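Local coordinates for uncharacterized protein (Acidithiobacillus ferrooxidans, PDB 3LUU), which is of unknown function but binds a zinc ion and belongs to the gamma-butyrobetaine hydroxylase-like N-terminal domain family, at residues 35-40 and 96-101; 22-25 and 29-32. All coordinates share one frame; numbering follows the deposited sequence.

Contact 1: residues 35-40 and 96-101; sequences FEHLRV and RRLDAE. With ZN (zinc ion), chain B.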
ATOM      1  N   PHE A  35       2.532   3.465  -5.974  1.00 13.92           N
ATOM      2  CA  PHE A  35       3.736   2.898  -5.358  1.00 13.33           C
ATOM      3  C   PHE A  35       4.557   3.970  -4.640  1.00 12.83           C
ATOM      4  O   PHE A  35       5.096   3.735  -3.550  1.00 15.39           O
ATOM      5  CB  PHE A  35       4.583   2.224  -6.444  1.00 13.28           C
ATOM      6  CG  PHE A  35       3.967   0.957  -7.023  1.00 12.86           C
ATOM      7  CD1 PHE A  35       2.856   0.350  -6.453  1.00 17.90           C
ATOM      8  CD2 PHE A  35       4.551   0.321  -8.104  1.00 15.85           C
ATOM      9  CE1 PHE A  35       2.319  -0.812  -6.971  1.00 15.43           C
ATOM     10  CE2 PHE A  35       3.997  -0.876  -8.615  1.00 20.75           C
ATOM     11  CZ  PHE A  35       2.893  -1.433  -8.023  1.00 14.46           C
ATOM     12  N   GLU A  36       4.670   5.140  -5.271  1.00 12.97           N
ATOM     13  CA  GLU A  36       5.403   6.262  -4.701  1.00 14.98           C
ATOM     14  C   GLU A  36       4.838   6.664  -3.352  1.00 14.30           C
ATOM     15  O   GLU A  36       5.572   6.835  -2.407  1.00 14.60           O
ATOM     16  CB  GLU A  36       5.312   7.461  -5.617  1.00 14.73           C
ATOM     17  CG  GLU A  36       6.046   8.687  -5.089  1.00 16.34           C
ATOM     18  CD  GLU A  36       5.776   9.955  -5.898  1.00 13.73           C
ATOM     19  OE1 GLU A  36       4.695  10.078  -6.530  1.00 15.19           O
ATOM     20  OE2 GLU A  36       6.676  10.829  -5.902  1.00 14.88           O
ATOM     21  N   HIS A  37       3.526   6.875  -3.309  1.00 15.37           N
ATOM     22  CA  HIS A  37       2.820   7.258  -2.084  1.00 15.50           C
ATOM     23  C   HIS A  37       3.035   6.236  -0.974  1.00 14.91           C
ATOM     24  O   HIS A  37       3.397   6.595   0.151  1.00 15.02           O
ATOM     25  CB  HIS A  37       1.342   7.454  -2.416  1.00 14.95           C
ATOM     26  CG  HIS A  37       0.528   8.074  -1.326  1.00 16.90           C
ATOM     27  ND1 HIS A  37      -0.845   8.138  -1.389  1.00 18.36           N
ATOM     28  CD2 HIS A  37       0.878   8.673  -0.170  1.00 18.43           C
ATOM     29  CE1 HIS A  37      -1.304   8.743  -0.314  1.00 21.61           C
ATOM     30  NE2 HIS A  37      -0.281   9.068   0.444  1.00 16.44           N
ATOM     31  N   LEU A  38       2.885   4.962  -1.314  1.00 14.82           N
ATOM     32  CA  LEU A  38       3.110   3.886  -0.352  1.00 14.49           C
ATOM     33  C   LEU A  38       4.550   3.921   0.213  1.00 14.59           C
ATOM     34  O   LEU A  38       4.786   3.772   1.422  1.00 15.97           O
ATOM     35  CB  LEU A  38       2.805   2.524  -1.005  1.00 15.71           C
ATOM     36  CG  LEU A  38       1.334   2.233  -1.335  1.00 15.77           C
ATOM     37  CD1 LEU A  38       1.260   1.113  -2.353  1.00 12.57           C
ATOM     38  CD2 LEU A  38       0.552   1.881  -0.076  1.00 16.38           C
ATOM     39  N   ARG A  39       5.510   4.148  -0.666  1.00 14.88           N
ATOM     40  CA  ARG A  39       6.892   4.201  -0.242  1.00 15.68           C
ATOM     41  C   ARG A  39       7.166   5.392   0.669  1.00 15.18           C
ATOM     42  O   ARG A  39       7.839   5.249   1.694  1.00 13.67           O
ATOM     43  CB  ARG A  39       7.810   4.197  -1.477  1.00 12.68           C
ATOM     44  CG  ARG A  39       9.306   4.244  -1.184  1.00 16.67           C
ATOM     45  CD  ARG A  39       9.764   3.093  -0.334  1.00 18.66           C
ATOM     46  NE  ARG A  39      11.134   3.282   0.099  1.00 20.04           N
ATOM     47  CZ  ARG A  39      11.511   3.890   1.224  1.00 28.36           C
ATOM     48  NH1 ARG A  39      10.627   4.384   2.069  1.00 22.84           N
ATOM     49  NH2 ARG A  39      12.799   4.012   1.505  1.00 28.49           N
ATOM     50  N   VAL A  40       6.679   6.574   0.312  1.00 17.30           N
ATOM     51  CA  VAL A  40       7.017   7.750   1.126  1.00 17.68           C
ATOM     52  C   VAL A  40       6.249   7.753   2.439  1.00 19.25           C
ATOM     53  O   VAL A  40       6.679   8.387   3.380  1.00 16.95           O
ATOM     54  CB  VAL A  40       6.888   9.086   0.360  1.00 20.56           C
ATOM     55  CG1 VAL A  40       7.752   9.047  -0.923  1.00 18.26           C
ATOM     56  CG2 VAL A  40       5.505   9.375   0.004  1.00 20.11           C
ATOM     57  N   ARG A  96      -6.240   1.877   3.965  1.00 19.73           N
ATOM     58  CA  ARG A  96      -7.487   2.589   3.729  1.00 22.01           C
ATOM     59  C   ARG A  96      -7.375   4.088   4.056  1.00 23.42           C
ATOM     60  O   ARG A  96      -7.875   4.935   3.297  1.00 23.01           O
ATOM     61  CB  ARG A  96      -8.621   1.927   4.503  1.00 21.38           C
ATOM     62  CG  ARG A  96      -9.954   2.403   4.158  1.00 25.89           C
ATOM     63  CD  ARG A  96     -10.301   2.163   2.711  1.00 25.89           C
ATOM     64  NE  ARG A  96     -11.513   2.911   2.412  1.00 27.31           N
ATOM     65  CZ  ARG A  96     -12.724   2.396   2.228  1.00 31.74           C
ATOM     66  NH1 ARG A  96     -12.958   1.078   2.284  1.00 19.78           N
ATOM     67  NH2 ARG A  96     -13.721   3.231   1.981  1.00 36.92           N
ATOM     68  N   ARG A  97      -6.719   4.393   5.174  1.00 22.52           N
ATOM     69  CA  ARG A  97      -6.452   5.762   5.625  1.00 24.63           C
ATOM     70  C   ARG A  97      -5.612   6.558   4.627  1.00 24.69           C
ATOM     71  O   ARG A  97      -5.822   7.764   4.476  1.00 21.75           O
ATOM     72  CB  ARG A  97      -5.754   5.760   7.009  1.00 27.76           C
ATOM     73  CG  ARG A  97      -6.661   6.082   8.232  1.00 40.46           C
ATOM     74  CD  ARG A  97      -5.967   5.847   9.621  1.00 51.10           C
ATOM     75  NE  ARG A  97      -4.510   6.108   9.622  1.00 61.34           N
ATOM     76  CZ  ARG A  97      -3.855   7.047  10.323  1.00 70.87           C
ATOM     77  NH1 ARG A  97      -4.486   7.877  11.164  1.00 75.98           N
ATOM     78  NH2 ARG A  97      -2.526   7.144  10.197  1.00 70.67           N
ATOM     79  N   LEU A  98      -4.669   5.894   3.949  1.00 21.86           N
ATOM     80  CA  LEU A  98      -3.859   6.560   2.915  1.00 24.30           C
ATOM     81  C   LEU A  98      -4.677   7.027   1.726  1.00 25.86           C
ATOM     82  O   LEU A  98      -4.244   7.917   1.010  1.00 24.17           O
ATOM     83  CB  LEU A  98      -2.697   5.692   2.414  1.00 22.40           C
ATOM     84  CG  LEU A  98      -1.533   5.437   3.360  1.00 20.69           C
ATOM     85  CD1 LEU A  98      -0.550   4.546   2.601  1.00 15.24           C
ATOM     86  CD2 LEU A  98      -0.815   6.682   3.904  1.00 19.63           C
ATOM     87  N   ASP A  99      -5.847   6.433   1.497  1.00 29.46           N
ATOM     88  CA  ASP A  99      -6.741   6.909   0.430  1.00 34.67           C
ATOM     89  C   ASP A  99      -7.148   8.401   0.585  1.00 38.92           C
ATOM     90  O   ASP A  99      -7.401   9.091  -0.405  1.00 41.82           O
ATOM     91  CB  ASP A  99      -8.005   6.044   0.366  1.00 38.49           C
ATOM     92  CG  ASP A  99      -8.253   5.448  -1.003  1.00 38.11           C
ATOM     93  OD1 ASP A  99      -7.494   5.682  -1.976  1.00 44.15           O
ATOM     94  OD2 ASP A  99      -9.242   4.714  -1.080  1.00 40.61           O
ATOM     95  N   ALA A 100      -7.192   8.902   1.814  1.00 41.76           N
ATOM     96  CA  ALA A 100      -7.453  10.323   2.067  1.00 43.48           C
ATOM     97  C   ALA A 100      -6.246  11.166   2.631  1.00 45.27           C
ATOM     98  O   ALA A 100      -6.349  12.394   2.673  1.00 50.23           O
ATOM     99  CB  ALA A 100      -8.648  10.435   2.983  1.00 42.17           C
ATOM    100  N   GLU A 101      -5.122  10.547   3.036  1.00 45.38           N
ATOM    101  CA  GLU A 101      -3.997  11.264   3.719  1.00 44.04           C
ATOM    102  C   GLU A 101      -2.596  10.880   3.241  1.00 41.97           C
ATOM    103  O   GLU A 101      -2.394  10.063   2.355  1.00 39.64           O
ATOM    104  CB  GLU A 101      -4.043  11.041   5.249  1.00 46.02           C
ATOM    105  CG  GLU A 101      -3.453   9.682   5.746  1.00 52.77           C
ATOM    106  CD  GLU A 101      -3.262   9.600   7.264  1.00 59.19           C
ATOM    107  OE1 GLU A 101      -4.246   9.915   7.982  1.00 59.38           O
ATOM    108  OE2 GLU A 101      -2.147   9.197   7.716  1.00 53.24           O
ATOM    109  OXT GLU A 101      -1.587  11.369   3.766  1.00 40.15           O
TER
HETATM  110 ZN    ZN B 101      -0.396  10.341   2.029  1.00 24.27          ZN
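A zinc site joins helix 35-40 to the chain's C terminus: H37 and E101 meet through the metal. The imidazole nitrogen H37 NE2 stands 2.0 Å from zinc, and E101 binds with its terminal carboxylate, O at 2.0 Å and OXT at 2.3 Å. Both oxygens of one group therefore grip the ion, while E41 OE2 is the remaining ligand from this chain. H37 NE2 and E101 O are 3.0 Å apart because they share the metal; they are not hydrogen-bonded. With CG of H37 anti to the backbone N (chi1 -170°), the ring reaches from the helix toward residues 96-101, and E101 O lies in the ring plane at its edge. Beside the site, methyl CD1 of L98 meets CD2 of L38 at 3.9 Å, two buried leucines that also rest on L33 of strand 30-34. The E101 side chain turns elsewhere: its OE1 sits 3.7 Å above the plane of the R97 guanidinium, over its centre, and OE2 pairs with R97 by charge alone, since no N-H points at it. This combination of a histidine, a glutamate side chain and a bidentate chain-terminal carboxylate makes a mononuclear zinc site with mixed nitrogen and oxygen ligands.

Contact 2: residues 22-25 and 29-32; sequences EVDW and HTSR
CG of W25 and OG of S31 both lie beside the backbone N and anti to the carbonyl carbon (chi1 -59° and -61°), and this places the indole N-H opposite the serine hydroxyl across an antiparallel beta hairpin. W25 NE1 donates to S31 OG at 2.7 Å, nearly straight at 164°, with the oxygen close to the indole plane. D99 OD2, near the C terminus, is hydrogen-bonded to S31 OG and also to H29 NE2, so the buried hydroxyl has two polar partners. The strand register is fixed by the backbone. V23 and S31 form the hydrogen-bonded pair, V23 N reaching S31 O at 3.0 Å and S31 N reaching V23 O at 2.8 Å. Toward the turn, W25 N adds a bond to H29 O (2.8 Å). The non-hydrogen-bonded pairs E22 with R32 and D24 with T30 flank V23-S31, and their side chains share the face opposite V23 and S31. There the hydroxyl T30 OG1 donates to D24 OD1 at 2.7 Å, approaching from the anti side and out of the carboxylate plane. R32 NE makes a weak hydrogen bond, part of a salt bridge, to E22 OE2 at 2.8 Å, with the two flat groups nearly perpendicular. R13 of strand 9-15 ties this face together by salt bridges to both E22 and D24. On the V23 and S31 face, methyl CG1 of V23 lies 3.5 Å above the W25 ring plane, offset toward the rim.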
ATOM      1  N   GLU A  22      -4.005  -1.436  -6.412  1.00 12.63           N
ATOM      2  CA  GLU A  22      -5.448  -1.392  -6.227  1.00 13.16           C
ATOM      3  C   GLU A  22      -5.836  -2.377  -5.147  1.00 13.84           C
ATOM      4  O   GLU A  22      -5.283  -3.466  -5.069  1.00 13.83           O
ATOM      5  CB  GLU A  22      -6.166  -1.753  -7.511  1.00 13.46           C
ATOM      6  CG  GLU A  22      -5.873  -0.795  -8.644  1.00 14.01           C
ATOM      7  CD  GLU A  22      -6.870  -0.927  -9.776  1.00 20.07           C
ATOM      8  OE1 GLU A  22      -7.316  -2.054 -10.033  1.00 15.31           O
ATOM      9  OE2 GLU A  22      -7.190   0.058 -10.441  1.00 15.73           O
ATOM     10  N   VAL A  23      -6.765  -1.973  -4.302  1.00 15.14           N
ATOM     11  CA  VAL A  23      -7.327  -2.846  -3.268  1.00 14.97           C
ATOM     12  C   VAL A  23      -8.840  -2.656  -3.296  1.00 15.24           C
ATOM     13  O   VAL A  23      -9.326  -1.537  -3.198  1.00 15.53           O
ATOM     14  CB  VAL A  23      -6.827  -2.508  -1.848  1.00 14.20           C
ATOM     15  CG1 VAL A  23      -7.441  -3.532  -0.832  1.00 11.55           C
ATOM     16  CG2 VAL A  23      -5.297  -2.469  -1.786  1.00 11.93           C
ATOM     17  N   ASP A  24      -9.554  -3.747  -3.493  1.00 18.06           N
ATOM     18  CA  ASP A  24     -11.006  -3.752  -3.451  1.00 17.31           C
ATOM     19  C   ASP A  24     -11.392  -4.043  -2.015  1.00 18.56           C
ATOM     20  O   ASP A  24     -10.871  -4.986  -1.409  1.00 17.10           O
ATOM     21  CB  ASP A  24     -11.572  -4.865  -4.295  1.00 16.80           C
ATOM     22  CG  ASP A  24     -11.420  -4.641  -5.787  1.00 17.55           C
ATOM     23  OD1 ASP A  24     -11.266  -3.506  -6.309  1.00 20.41           O
ATOM     24  OD2 ASP A  24     -11.500  -5.671  -6.450  1.00 14.18           O
ATOM     25  N   TRP A  25     -12.324  -3.249  -1.489  1.00 21.06           N
ATOM     26  CA  TRP A  25     -12.735  -3.352  -0.085  1.00 21.93           C
ATOM     27  C   TRP A  25     -14.193  -3.767  -0.023  1.00 19.42           C
ATOM     28  O   TRP A  25     -14.901  -3.609  -1.010  1.00 20.62           O
ATOM     29  CB  TRP A  25     -12.600  -1.995   0.583  1.00 20.17           C
ATOM     30  CG  TRP A  25     -11.227  -1.386   0.571  1.00 19.84           C
ATOM     31  CD1 TRP A  25     -10.813  -0.352  -0.203  1.00 15.33           C
ATOM     32  CD2 TRP A  25     -10.114  -1.756   1.382  1.00 11.72           C
ATOM     33  NE1 TRP A  25      -9.505  -0.046   0.079  1.00 19.76           N
ATOM     34  CE2 TRP A  25      -9.052  -0.902   1.047  1.00 17.23           C
ATOM     35  CE3 TRP A  25      -9.905  -2.740   2.351  1.00 16.81           C
ATOM     36  CZ2 TRP A  25      -7.792  -0.968   1.692  1.00 17.89           C
ATOM     37  CZ3 TRP A  25      -8.674  -2.808   2.988  1.00 21.51           C
ATOM     38  CH2 TRP A  25      -7.622  -1.930   2.640  1.00 17.86           C
ATOM     39  N   HIS A  29     -15.636   0.143  -2.166  1.00 21.36           N
ATOM     40  CA  HIS A  29     -14.625   1.075  -2.585  1.00 19.54           C
ATOM     41  C   HIS A  29     -13.407   0.303  -3.129  1.00 18.70           C
ATOM     42  O   HIS A  29     -13.136  -0.797  -2.688  1.00 17.15           O
ATOM     43  CB  HIS A  29     -14.208   1.962  -1.400  1.00 20.67           C
ATOM     44  CG  HIS A  29     -13.277   3.050  -1.790  1.00 17.59           C
ATOM     45  ND1 HIS A  29     -13.591   3.966  -2.766  1.00 28.60           N
ATOM     46  CD2 HIS A  29     -12.028   3.360  -1.366  1.00 23.98           C
ATOM     47  CE1 HIS A  29     -12.582   4.802  -2.926  1.00 27.99           C
ATOM     48  NE2 HIS A  29     -11.620   4.455  -2.091  1.00 19.91           N
ATOM     49  N   THR A  30     -12.719   0.884  -4.115  1.00 22.46           N
ATOM     50  CA  THR A  30     -11.406   0.401  -4.553  1.00 21.70           C
ATOM     51  C   THR A  30     -10.419   1.537  -4.343  1.00 23.40           C
ATOM     52  O   THR A  30     -10.614   2.654  -4.856  1.00 24.19           O
ATOM     53  CB  THR A  30     -11.402  -0.040  -6.021  1.00 21.61           C
ATOM     54  OG1 THR A  30     -12.389  -1.046  -6.198  1.00 20.21           O
ATOM     55  CG2 THR A  30     -10.011  -0.611  -6.450  1.00 16.75           C
ATOM     56  N   SER A  31      -9.372   1.275  -3.561  1.00 22.91           N
ATOM     57  CA  SER A  31      -8.308   2.253  -3.397  1.00 22.12           C
ATOM     58  C   SER A  31      -7.348   2.075  -4.534  1.00 23.26           C
ATOM     59  O   SER A  31      -7.118   0.954  -4.991  1.00 21.27           O
ATOM     60  CB  SER A  31      -7.577   2.058  -2.075  1.00 22.89           C
ATOM     61  OG  SER A  31      -8.440   2.204  -0.957  1.00 24.94           O
ATOM     62  N   ARG A  32      -6.830   3.185  -5.045  1.00 23.03           N
ATOM     63  CA  ARG A  32      -5.754   3.150  -6.011  1.00 23.55           C
ATOM     64  C   ARG A  32      -4.647   4.003  -5.397  1.00 23.96           C
ATOM     65  O   ARG A  32      -4.706   5.232  -5.442  1.00 24.71           O
ATOM     66  CB  ARG A  32      -6.194   3.672  -7.372  1.00 24.46           C
ATOM     67  CG  ARG A  32      -7.300   2.873  -8.039  1.00 30.09           C
ATOM     68  CD  ARG A  32      -7.710   3.500  -9.411  1.00 36.27           C
ATOM     69  NE  ARG A  32      -7.026   2.853 -10.523  1.00 44.17           N
ATOM     70  CZ  ARG A  32      -5.877   3.240 -11.083  1.00 54.29           C
ATOM     71  NH1 ARG A  32      -5.236   4.335 -10.685  1.00 58.21           N
ATOM     72  NH2 ARG A  32      -5.365   2.517 -12.080  1.00 58.39           N
TER

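In the fold
From the N terminus, strand 9-15 leads into strand 20-25, and contact 2 closes a short hairpin loop with strand 30-34. Helix 35-40 follows directly, opening contact 1, whose loop spans the second antiparallel sheet (66-72, 76-81 and 89-91) before helix 92-98 and the C terminus close it. The contacts are thus in series, neither nested nor crossed, with centres about 12 Å apart. Contact 2 is local to the first sheet; contact 1 bridges residues far apart in sequence. The C-terminal segment joins them physically: R96 makes a cation-pi interaction with W25 and packs on H29, so residues 96-101 lie against the hairpin as well as meeting helix 35-40.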